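Uncharacterized protein (PDB 3ESM) is of unknown function but has the immunoglobulin-like fold of a YcnI-like family domain and may bind copper as part of a membrane protein. Local coordinates at residues H4-Q14 / P128-T139; A31-P41 / V101-D111. The protein carries 2 engineered substitutions. All coordinates share one frame; numbering follows the deposited sequence.

How the contacts relate
From the N terminus, the chain passes first through 4-14, which pairs with 128-139 at the far end of the chain; contact 1 therefore joins the two ends and closes a loop of 113 residues. Within that loop lies contact 2, where 31-41 meets 101-111 across 59 intervening residues. The two do not cross. They meet within one sheet, because strand 134-136 neighbours strand 100-109: P133 O lies 2.8 Å from F103 N, and T134 OG1 lies 2.7 Å from S102 OG, both probable hydrogen bonds. Contact 2 is thus an internal strand pair of one sheet, whereas contact 1 links that sheet to the other through strand 6-8.

Contact 1: residues H4-Q14 / P128-T139; sequences HVTADAPGAAQ and PEHPAPTLTLAT. With SO4 (sulfate ion), chain C.
The edge of a beta sandwich, where the first and last strands of the domain come together, is built here from apolar side chains and bridging waters, with direct backbone bonding at one end. Strands 6-8 and 134-136 run 6.8 Å apart at closest approach and at 34° to each other. Water 1 donates to V5 O and P131 O, and water 2 to A7 O and T134 O, so each spans two carbonyls.

V5 CG1 meets P133 CG at 3.8 Å, and A7 CB sits against both P133 CB and a methyl of L135, CD2; the other methyl, CD1, reaches A9 and A12. L137 CD2 approaches A12 CB to 3.8 Å.

At one end P131 lies over a face of the H4 ring: its CD is 3.8 Å from the ring centroid and 4° off the normal, a CH-pi contact. Nearby, H130 ND1 donates nearly straight to SO4 O4 at 2.9 Å, near its ring plane; Q119 NE2 also bonds this ion, probably from the crystallisation liquor. At the other end, A13 and A138 form a single bridge. Q14 N donates to A138 O at 2.9 Å, nearly straight, while A138 N to A12 O is weak. With CG anti to its carbonyl carbon (chi1 -56°) and an extended chain, Q14 lays CG 3.6 Å from L137 CB and sends NE2 to L137 O in a weak bond.

T6 and D8 bond to strand 18-25 in one sheet, whereas P133 bonds to F103 of the sheet that holds 134-136; such joining of terminal strands across two sheets suits an immunoglobulin-like sandwich.

Contact 2: residues A31-P41 / V101-D111; sequences AATTAMTVTLP and VSFPAEQTYSD. Engineered in segment 31-41: M36 (natural residue Leu).
Strands 33-41 and 105-109 form an antiparallel pair, their axes 4.6 Å apart at 156°, and T37 with E106 gives its regular middle. T37 N donates to E106 O and E106 N returns to T37 O, both in the carbonyl plane. Toward P41, T39 N reaches P104 O at 2.8 Å, and water 4 donates to T39 O and S102 O where the strands part.

Near T108 the register slips by one residue. T34 N bonds to T108 O at 2.8 Å and A35 N adds a weak bond to the same oxygen, while T108 N closes on A35 O. Two residues facing one define a classic beta bulge. Water 3 links T34 OG1 to Y109 O. S110 finishes this end: its OG, held between backbone N and carbonyl carbon (chi1 56°), accepts from A32 N at 2.9 Å, and its N donates to A32 O. The carbonyl of S110 is taken by S68 of the second subunit.

On the face with Y109 and V38, Q107 extends fully so that NE2 donates to T33 OG1 at 2.8 Å, with the oxygen only 2° out of the amide plane. P25 O also receives NE2, W117 NE1 bonds OE1, and T26 OG1 bonds T33 OG1, leaving this buried amide satisfied at both ends. The engineered M36 folds its CE against Q107 CG at 3.4 Å.

Further along, V38 CG1 packs on F103 CB, and P41 CD comes within 3.5 Å of F103 CE1. Strand 66-73 bonds the other side of 33-41, placing the bulged pair within an antiparallel sheet of an immunoglobulin-like sandwich.

Contact 1: residues H4-Q14 / P128-T139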
loop_
_atom_site.group_PDB
_atom_site.type_symbol
_atom_site.label_atom_id
_atom_site.label_comp_id
_atom_site.label_asym_id
_atom_site.label_seq_id
_atom_site.Cartn_x
_atom_site.Cartn_y
_atom_site.Cartn_z
ATOM N N HIS A 4 -11.243 14.276 -4.904
ATOM C CA HIS A 4 -11.504 12.956 -4.386
ATOM C C HIS A 4 -11.169 11.892 -5.438
ATOM O O HIS A 4 -11.105 12.193 -6.628
ATOM C CB HIS A 4 -12.975 12.826 -4.005
ATOM C CG HIS A 4 -13.386 13.681 -2.847
ATOM N ND1 HIS A 4 -14.711 13.957 -2.564
ATOM C CD2 HIS A 4 -12.655 14.326 -1.904
ATOM C CE1 HIS A 4 -14.778 14.724 -1.487
ATOM N NE2 HIS A 4 -13.544 14.962 -1.067
ATOM N N VAL A 5 -10.949 10.655 -4.990
ATOM C CA VAL A 5 -10.917 9.520 -5.912
ATOM C C VAL A 5 -12.318 9.318 -6.433
ATOM O O VAL A 5 -13.277 9.254 -5.658
ATOM C CB VAL A 5 -10.457 8.226 -5.222
ATOM C CG1 VAL A 5 -10.675 7.046 -6.163
ATOM C CG2 VAL A 5 -9.004 8.361 -4.814
ATOM N N THR A 6 -12.474 9.214 -7.738
ATOM C CA THR A 6 -13.811 8.979 -8.254
ATOM C C THR A 6 -13.911 7.609 -8.886
ATOM O O THR A 6 -12.893 7.031 -9.263
ATOM C CB THR A 6 -14.227 10.041 -9.263
ATOM O OG1 THR A 6 -13.339 10.030 -10.401
ATOM C CG2 THR A 6 -14.206 11.407 -8.597
ATOM N N ALA A 7 -15.143 7.102 -8.970
ATOM C CA ALA A 7 -15.421 5.834 -9.629
ATOM C C ALA A 7 -16.390 6.156 -10.747
ATOM O O ALA A 7 -17.353 6.899 -10.555
ATOM C CB ALA A 7 -16.045 4.835 -8.661
ATOM N N ASP A 8 -16.121 5.643 -11.931
ATOM C CA ASP A 8 -17.017 5.866 -13.057
ATOM C C ASP A 8 -17.287 4.558 -13.776
ATOM O O ASP A 8 -16.367 3.778 -14.037
ATOM C CB ASP A 8 -16.416 6.874 -14.035
ATOM C CG ASP A 8 -17.471 7.554 -14.891
ATOM O OD1 ASP A 8 -18.205 8.418 -14.359
ATOM O OD2 ASP A 8 -17.565 7.225 -16.092
ATOM N N ALA A 9 -18.558 4.331 -14.102
ATOM C CA ALA A 9 -18.978 3.131 -14.789
ATOM C C ALA A 9 -20.404 3.399 -15.288
ATOM O O ALA A 9 -21.379 3.042 -14.627
ATOM C CB ALA A 9 -18.953 1.967 -13.853
ATOM N N PRO A 10 -20.526 4.075 -16.443
ATOM C CA PRO A 10 -21.837 4.506 -16.956
ATOM C C PRO A 10 -22.862 3.370 -17.036
ATOM O O PRO A 10 -24.000 3.521 -16.570
ATOM C CB PRO A 10 -21.498 5.055 -18.348
ATOM C CG PRO A 10 -20.096 5.591 -18.180
ATOM C CD PRO A 10 -19.420 4.527 -17.305
ATOM N N GLY A 11 -22.465 2.237 -17.597
ATOM C CA GLY A 11 -23.352 1.075 -17.610
ATOM C C GLY A 11 -23.931 0.774 -16.228
ATOM O O GLY A 11 -25.137 0.890 -16.009
ATOM N N ALA A 12 -23.047 0.395 -15.304
ATOM C CA ALA A 12 -23.370 -0.120 -13.955
ATOM C C ALA A 12 -24.813 -0.421 -13.557
ATOM O O ALA A 12 -25.590 0.483 -13.226
ATOM C CB ALA A 12 -22.694 0.709 -12.863
ATOM N N ALA A 13 -25.119 -1.714 -13.502
ATOM C CA ALA A 13 -26.417 -2.182 -13.062
ATOM C C ALA A 13 -26.277 -3.248 -11.998
ATOM O O ALA A 13 -25.255 -3.930 -11.929
ATOM C CB ALA A 13 -27.186 -2.737 -14.245
ATOM N N GLN A 14 -27.306 -3.417 -11.174
ATOM C CA GLN A 14 -27.336 -4.499 -10.185
ATOM C C GLN A 14 -27.259 -5.823 -10.923
ATOM O O GLN A 14 -27.944 -5.997 -11.941
ATOM C CB GLN A 14 -28.617 -4.424 -9.350
ATOM C CG GLN A 14 -28.801 -3.069 -8.646
ATOM C CD GLN A 14 -30.048 -2.991 -7.772
ATOM O OE1 GLN A 14 -30.571 -4.011 -7.330
ATOM N NE2 GLN A 14 -30.501 -1.777 -7.501
ATOM N N PRO A 128 -17.183 14.336 4.379
ATOM C CA PRO A 128 -15.889 13.654 4.521
ATOM C C PRO A 128 -14.939 14.108 3.436
ATOM O O PRO A 128 -15.370 14.322 2.311
ATOM C CB PRO A 128 -16.258 12.187 4.302
ATOM C CG PRO A 128 -17.427 12.257 3.380
ATOM C CD PRO A 128 -18.234 13.424 3.899
ATOM N N GLU A 129 -13.655 14.268 3.778
ATOM C CA GLU A 129 -12.664 14.678 2.802
ATOM C C GLU A 129 -12.053 13.468 2.051
ATOM O O GLU A 129 -11.547 13.634 0.941
ATOM C CB GLU A 129 -11.552 15.460 3.489
ATOM C CG GLU A 129 -12.058 16.795 4.013
ATOM C CD GLU A 129 -10.943 17.750 4.391
ATOM O OE1 GLU A 129 -9.796 17.580 3.911
ATOM O OE2 GLU A 129 -11.215 18.686 5.173
ATOM N N HIS A 130 -12.170 12.284 2.648
ATOM C CA HIS A 130 -11.701 11.038 2.000
ATOM C C HIS A 130 -12.757 9.926 1.917
ATOM O O HIS A 130 -12.599 8.846 2.486
ATOM C CB HIS A 130 -10.449 10.556 2.691
ATOM C CG HIS A 130 -9.296 11.477 2.477
ATOM N ND1 HIS A 130 -8.934 12.434 3.395
ATOM C CD2 HIS A 130 -8.460 11.625 1.421
ATOM C CE1 HIS A 130 -7.896 13.112 2.931
ATOM N NE2 HIS A 130 -7.599 12.650 1.730
ATOM N N PRO A 131 -13.860 10.211 1.226
ATOM C CA PRO A 131 -14.949 9.219 1.142
ATOM C C PRO A 131 -14.500 8.053 0.272
ATOM O O PRO A 131 -13.715 8.266 -0.658
ATOM C CB PRO A 131 -16.032 9.953 0.372
ATOM C CG PRO A 131 -15.301 10.974 -0.459
ATOM C CD PRO A 131 -14.101 11.386 0.370
ATOM N N ALA A 132 -14.981 6.847 0.575
ATOM C CA ALA A 132 -14.835 5.738 -0.383
ATOM C C ALA A 132 -15.566 6.053 -1.673
ATOM O O ALA A 132 -16.729 6.504 -1.640
ATOM C CB ALA A 132 -15.405 4.454 0.225
ATOM N N PRO A 133 -14.921 5.809 -2.833
ATOM C CA PRO A 133 -15.597 5.960 -4.108
ATOM C C PRO A 133 -16.836 5.056 -4.166
ATOM O O PRO A 133 -16.779 3.903 -3.730
ATOM C CB PRO A 133 -14.567 5.491 -5.133
ATOM C CG PRO A 133 -13.374 5.117 -4.410
ATOM C CD PRO A 133 -13.532 5.317 -2.959
ATOM N N THR A 134 -17.927 5.569 -4.709
ATOM C CA THR A 134 -19.198 4.850 -4.617
ATOM C C THR A 134 -19.917 4.893 -5.947
ATOM O O THR A 134 -19.767 5.872 -6.710
ATOM C CB THR A 134 -20.057 5.452 -3.432
ATOM O OG1 THR A 134 -19.353 5.284 -2.190
ATOM C CG2 THR A 134 -21.406 4.758 -3.321
ATOM N N LEU A 135 -20.649 3.824 -6.272
ATOM C CA LEU A 135 -21.498 3.806 -7.472
ATOM C C LEU A 135 -22.952 3.585 -7.102
ATOM O O LEU A 135 -23.236 2.853 -6.174
ATOM C CB LEU A 135 -21.131 2.661 -8.409
ATOM C CG LEU A 135 -19.797 2.677 -9.149
ATOM C CD1 LEU A 135 -19.669 1.350 -9.906
ATOM C CD2 LEU A 135 -19.765 3.852 -10.096
ATOM N N THR A 136 -23.845 4.217 -7.859
ATOM C CA THR A 136 -25.280 3.906 -7.822
ATOM C C THR A 136 -25.557 2.879 -8.869
ATOM O O THR A 136 -25.082 3.002 -9.994
ATOM C CB THR A 136 -26.108 5.138 -8.170
ATOM O OG1 THR A 136 -26.120 5.981 -7.025
ATOM C CG2 THR A 136 -27.542 4.736 -8.569
ATOM N N LEU A 137 -26.340 1.870 -8.516
ATOM C CA LEU A 137 -26.581 0.780 -9.434
ATOM C C LEU A 137 -28.017 0.774 -9.897
ATOM O O LEU A 137 -28.928 0.747 -9.068
ATOM C CB LEU A 137 -26.248 -0.541 -8.766
ATOM C CG LEU A 137 -24.791 -0.588 -8.319
ATOM C CD1 LEU A 137 -24.578 -1.878 -7.523
ATOM C CD2 LEU A 137 -23.839 -0.498 -9.501
ATOM N N ALA A 138 -28.196 0.800 -11.213
ATOM C CA ALA A 138 -29.522 0.785 -11.803
ATOM C C ALA A 138 -30.180 -0.546 -11.531
ATOM O O ALA A 138 -29.530 -1.589 -11.410
ATOM C CB ALA A 138 -29.454 1.050 -13.301
ATOM N N THR A 139 -31.499 -0.511 -11.454
ATOM C CA THR A 139 -32.249 -1.687 -11.089
ATOM C C THR A 139 -32.110 -2.690 -12.201
ATOM O O THR A 139 -32.048 -2.289 -13.358
ATOM C CB THR A 139 -33.724 -1.315 -10.919
ATOM O OG1 THR A 139 -33.837 -0.349 -9.863
ATOM C CG2 THR A 139 -34.548 -2.540 -10.593
HETATM S S SO4 C . -9.629 13.818 6.720
HETATM O O1 SO4 C . -8.706 14.626 5.911
HETATM O O2 SO4 C . -10.634 14.692 7.328
HETATM O O3 SO4 C . -8.895 13.125 7.780
HETATM O O4 SO4 C . -10.321 12.834 5.873
HETATM O O HOH W 1 -13.638 9.598 -3.059
HETATM O O HOH W 2 -19.641 7.418 -9.018
#

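Contact 2: residues A31-P41 / V101-D111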
loop_
_atom_site.group_PDB
_atom_site.type_symbol
_atom_site.label_atom_id
_atom_site.label_comp_id
_atom_site.label_asym_id
_atom_site.label_seq_id
_atom_site.Cartn_x
_atom_site.Cartn_y
_atom_site.Cartn_z
ATOM N N ALA A 31 5.213 14.534 -3.328
ATOM C CA ALA A 31 5.245 13.059 -3.412
ATOM C C ALA A 31 4.307 12.582 -4.530
ATOM O O ALA A 31 3.343 13.280 -4.879
ATOM C CB ALA A 31 4.812 12.486 -2.093
ATOM N N ALA A 32 4.589 11.395 -5.084
ATOM C CA ALA A 32 3.844 10.882 -6.235
ATOM C C ALA A 32 3.055 9.646 -5.813
ATOM O O ALA A 32 3.429 8.996 -4.844
ATOM C CB ALA A 32 4.827 10.497 -7.328
ATOM N N THR A 33 1.965 9.344 -6.503
ATOM C CA THR A 33 1.226 8.126 -6.190
ATOM C C THR A 33 1.966 6.938 -6.829
ATOM O O THR A 33 2.158 6.914 -8.054
ATOM C CB THR A 33 -0.190 8.150 -6.752
ATOM O OG1 THR A 33 -0.907 9.224 -6.127
ATOM C CG2 THR A 33 -0.894 6.809 -6.457
ATOM N N THR A 34 2.290 5.952 -5.996
ATOM C CA THR A 34 3.042 4.753 -6.452
ATOM C C THR A 34 2.302 3.429 -6.344
ATOM O O THR A 34 2.723 2.422 -6.938
ATOM C CB THR A 34 4.373 4.607 -5.711
ATOM O OG1 THR A 34 4.120 4.475 -4.299
ATOM C CG2 THR A 34 5.249 5.841 -6.002
ATOM N N ALA A 35 1.168 3.425 -5.653
ATOM C CA ALA A 35 0.321 2.213 -5.659
ATOM C C ALA A 35 -1.099 2.599 -5.282
ATOM O O ALA A 35 -1.336 3.621 -4.616
ATOM C CB ALA A 35 0.837 1.203 -4.678
ATOM N N MET A 36 -2.023 1.767 -5.705
ATOM C CA MET A 36 -3.427 1.953 -5.336
ATOM C C MET A 36 -4.011 0.590 -5.051
ATOM O O MET A 36 -3.908 -0.298 -5.901
ATOM C CB MET A 36 -4.168 2.597 -6.511
ATOM C CG MET A 36 -5.668 2.749 -6.325
ATOM S SD MET A 36 -6.097 4.080 -5.143
ATOM C CE MET A 36 -4.752 5.136 -5.394
ATOM N N THR A 37 -4.673 0.438 -3.900
ATOM C CA THR A 37 -5.340 -0.817 -3.599
ATOM C C THR A 37 -6.826 -0.522 -3.469
ATOM O O THR A 37 -7.176 0.390 -2.746
ATOM C CB THR A 37 -4.787 -1.432 -2.285
ATOM O OG1 THR A 37 -3.482 -2.011 -2.578
ATOM C CG2 THR A 37 -5.688 -2.546 -1.803
ATOM N N VAL A 38 -7.685 -1.268 -4.146
ATOM C CA VAL A 38 -9.124 -1.012 -4.033
ATOM C C VAL A 38 -9.815 -2.254 -3.556
ATOM O O VAL A 38 -9.557 -3.345 -4.056
ATOM C CB VAL A 38 -9.728 -0.605 -5.384
ATOM C CG1 VAL A 38 -11.252 -0.446 -5.257
ATOM C CG2 VAL A 38 -9.109 0.679 -5.858
ATOM N N THR A 39 -10.735 -2.081 -2.600
ATOM C CA THR A 39 -11.472 -3.211 -2.038
ATOM C C THR A 39 -12.678 -3.470 -2.926
ATOM O O THR A 39 -13.438 -2.539 -3.222
ATOM C CB THR A 39 -11.967 -2.843 -0.636
ATOM O OG1 THR A 39 -10.850 -2.708 0.251
ATOM C CG2 THR A 39 -12.911 -3.897 -0.117
ATOM N N LEU A 40 -12.844 -4.725 -3.388
ATOM C CA LEU A 40 -13.899 -5.074 -4.338
ATOM C C LEU A 40 -14.998 -5.839 -3.639
ATOM O O LEU A 40 -14.770 -6.481 -2.633
ATOM C CB LEU A 40 -13.389 -5.950 -5.495
ATOM C CG LEU A 40 -12.268 -5.300 -6.320
ATOM C CD1 LEU A 40 -11.664 -6.342 -7.266
ATOM C CD2 LEU A 40 -12.834 -4.128 -7.113
ATOM N N PRO A 41 -16.198 -5.774 -4.206
ATOM C CA PRO A 41 -17.316 -6.330 -3.475
ATOM C C PRO A 41 -17.441 -7.855 -3.752
ATOM O O PRO A 41 -18.496 -8.368 -4.196
ATOM C CB PRO A 41 -18.511 -5.525 -4.006
ATOM C CG PRO A 41 -18.109 -5.083 -5.382
ATOM C CD PRO A 41 -16.593 -4.884 -5.297
ATOM N N VAL A 101 -23.018 0.641 -4.124
ATOM C CA VAL A 101 -21.825 -0.142 -3.724
ATOM C C VAL A 101 -20.614 0.783 -3.562
ATOM O O VAL A 101 -20.446 1.703 -4.359
ATOM C CB VAL A 101 -21.510 -1.255 -4.750
ATOM C CG1 VAL A 101 -21.316 -0.687 -6.152
ATOM C CG2 VAL A 101 -20.297 -2.148 -4.287
ATOM N N SER A 102 -19.803 0.553 -2.535
ATOM C CA SER A 102 -18.621 1.401 -2.317
ATOM C C SER A 102 -17.371 0.569 -2.542
ATOM O O SER A 102 -17.402 -0.653 -2.388
ATOM C CB SER A 102 -18.615 2.056 -0.938
ATOM O OG SER A 102 -19.731 2.987 -0.902
ATOM N N PHE A 103 -16.277 1.280 -2.827
ATOM C CA PHE A 103 -14.977 0.655 -3.094
ATOM C C PHE A 103 -13.912 1.338 -2.250
ATOM O O PHE A 103 -13.173 2.158 -2.746
ATOM C CB PHE A 103 -14.612 0.761 -4.571
ATOM C CG PHE A 103 -15.631 0.187 -5.500
ATOM C CD1 PHE A 103 -15.569 -1.144 -5.899
ATOM C CD2 PHE A 103 -16.652 0.985 -5.994
ATOM C CE1 PHE A 103 -16.518 -1.683 -6.792
ATOM C CE2 PHE A 103 -17.613 0.464 -6.891
ATOM C CZ PHE A 103 -17.547 -0.878 -7.284
ATOM N N PRO A 104 -13.825 0.972 -0.982
ATOM C CA PRO A 104 -12.816 1.573 -0.085
ATOM C C PRO A 104 -11.438 1.423 -0.761
ATOM O O PRO A 104 -11.174 0.370 -1.357
ATOM C CB PRO A 104 -12.920 0.723 1.176
ATOM C CG PRO A 104 -14.353 0.238 1.182
ATOM C CD PRO A 104 -14.759 0.064 -0.275
ATOM N N ALA A 105 -10.597 2.454 -0.705
ATOM C CA ALA A 105 -9.304 2.378 -1.411
ATOM C C ALA A 105 -8.178 2.873 -0.518
ATOM O O ALA A 105 -8.415 3.612 0.454
ATOM C CB ALA A 105 -9.352 3.164 -2.669
ATOM N N GLU A 106 -6.952 2.454 -0.837
ATOM C CA GLU A 106 -5.771 2.911 -0.098
ATOM C C GLU A 106 -4.716 3.339 -1.099
ATOM O O GLU A 106 -4.353 2.549 -1.976
ATOM C CB GLU A 106 -5.237 1.810 0.773
ATOM C CG GLU A 106 -6.275 1.321 1.769
ATOM C CD GLU A 106 -6.407 2.270 2.954
ATOM O OE1 GLU A 106 -5.439 3.002 3.260
ATOM O OE2 GLU A 106 -7.488 2.245 3.589
ATOM N N GLN A 107 -4.284 4.601 -0.989
ATOM C CA GLN A 107 -3.391 5.221 -1.997
ATOM C C GLN A 107 -2.014 5.422 -1.394
ATOM O O GLN A 107 -1.871 6.147 -0.416
ATOM C CB GLN A 107 -3.973 6.591 -2.389
ATOM C CG GLN A 107 -3.182 7.372 -3.445
ATOM C CD GLN A 107 -3.772 8.783 -3.642
ATOM O OE1 GLN A 107 -4.759 9.121 -2.987
ATOM N NE2 GLN A 107 -3.191 9.581 -4.544
ATOM N N THR A 108 -0.976 4.830 -1.994
ATOM C CA THR A 108 0.357 4.947 -1.457
ATOM C C THR A 108 1.127 6.022 -2.197
ATOM O O THR A 108 1.086 6.058 -3.449
ATOM C CB THR A 108 1.132 3.607 -1.632
ATOM O OG1 THR A 108 0.499 2.554 -0.870
ATOM C CG2 THR A 108 2.566 3.770 -1.185
ATOM N N TYR A 109 1.861 6.844 -1.429
ATOM C CA TYR A 109 2.728 7.888 -1.992
ATOM C C TYR A 109 4.185 7.535 -1.858
ATOM O O TYR A 109 4.558 6.749 -0.985
ATOM C CB TYR A 109 2.497 9.195 -1.260
ATOM C CG TYR A 109 1.235 9.900 -1.694
ATOM C CD1 TYR A 109 1.294 10.951 -2.598
ATOM C CD2 TYR A 109 -0.005 9.547 -1.168
ATOM C CE1 TYR A 109 0.175 11.630 -2.969
ATOM C CE2 TYR A 109 -1.147 10.248 -1.526
ATOM C CZ TYR A 109 -1.043 11.289 -2.434
ATOM O OH TYR A 109 -2.153 12.013 -2.841
ATOM N N SER A 110 4.998 8.119 -2.740
ATOM C CA SER A 110 6.421 7.843 -2.763
ATOM C C SER A 110 7.154 8.143 -1.465
ATOM O O SER A 110 8.256 7.606 -1.235
ATOM C CB SER A 110 7.045 8.649 -3.878
ATOM O OG SER A 110 6.749 10.024 -3.721
ATOM N N ASP A 111 6.601 9.036 -0.653
ATOM C CA ASP A 111 7.244 9.388 0.637
ATOM C C ASP A 111 6.877 8.448 1.786
ATOM O O ASP A 111 7.239 8.694 2.965
ATOM C CB ASP A 111 6.926 10.841 1.031
ATOM C CG ASP A 111 5.455 11.079 1.268
ATOM O OD1 ASP A 111 4.669 10.102 1.269
ATOM O OD2 ASP A 111 5.071 12.281 1.427
HETATM O O HOH W 3 5.783 4.445 -2.174
HETATM O O HOH W 4 -16.135 -3.038 -2.403
HETATM O O HOH W 5 -8.814 -0.685 0.243
#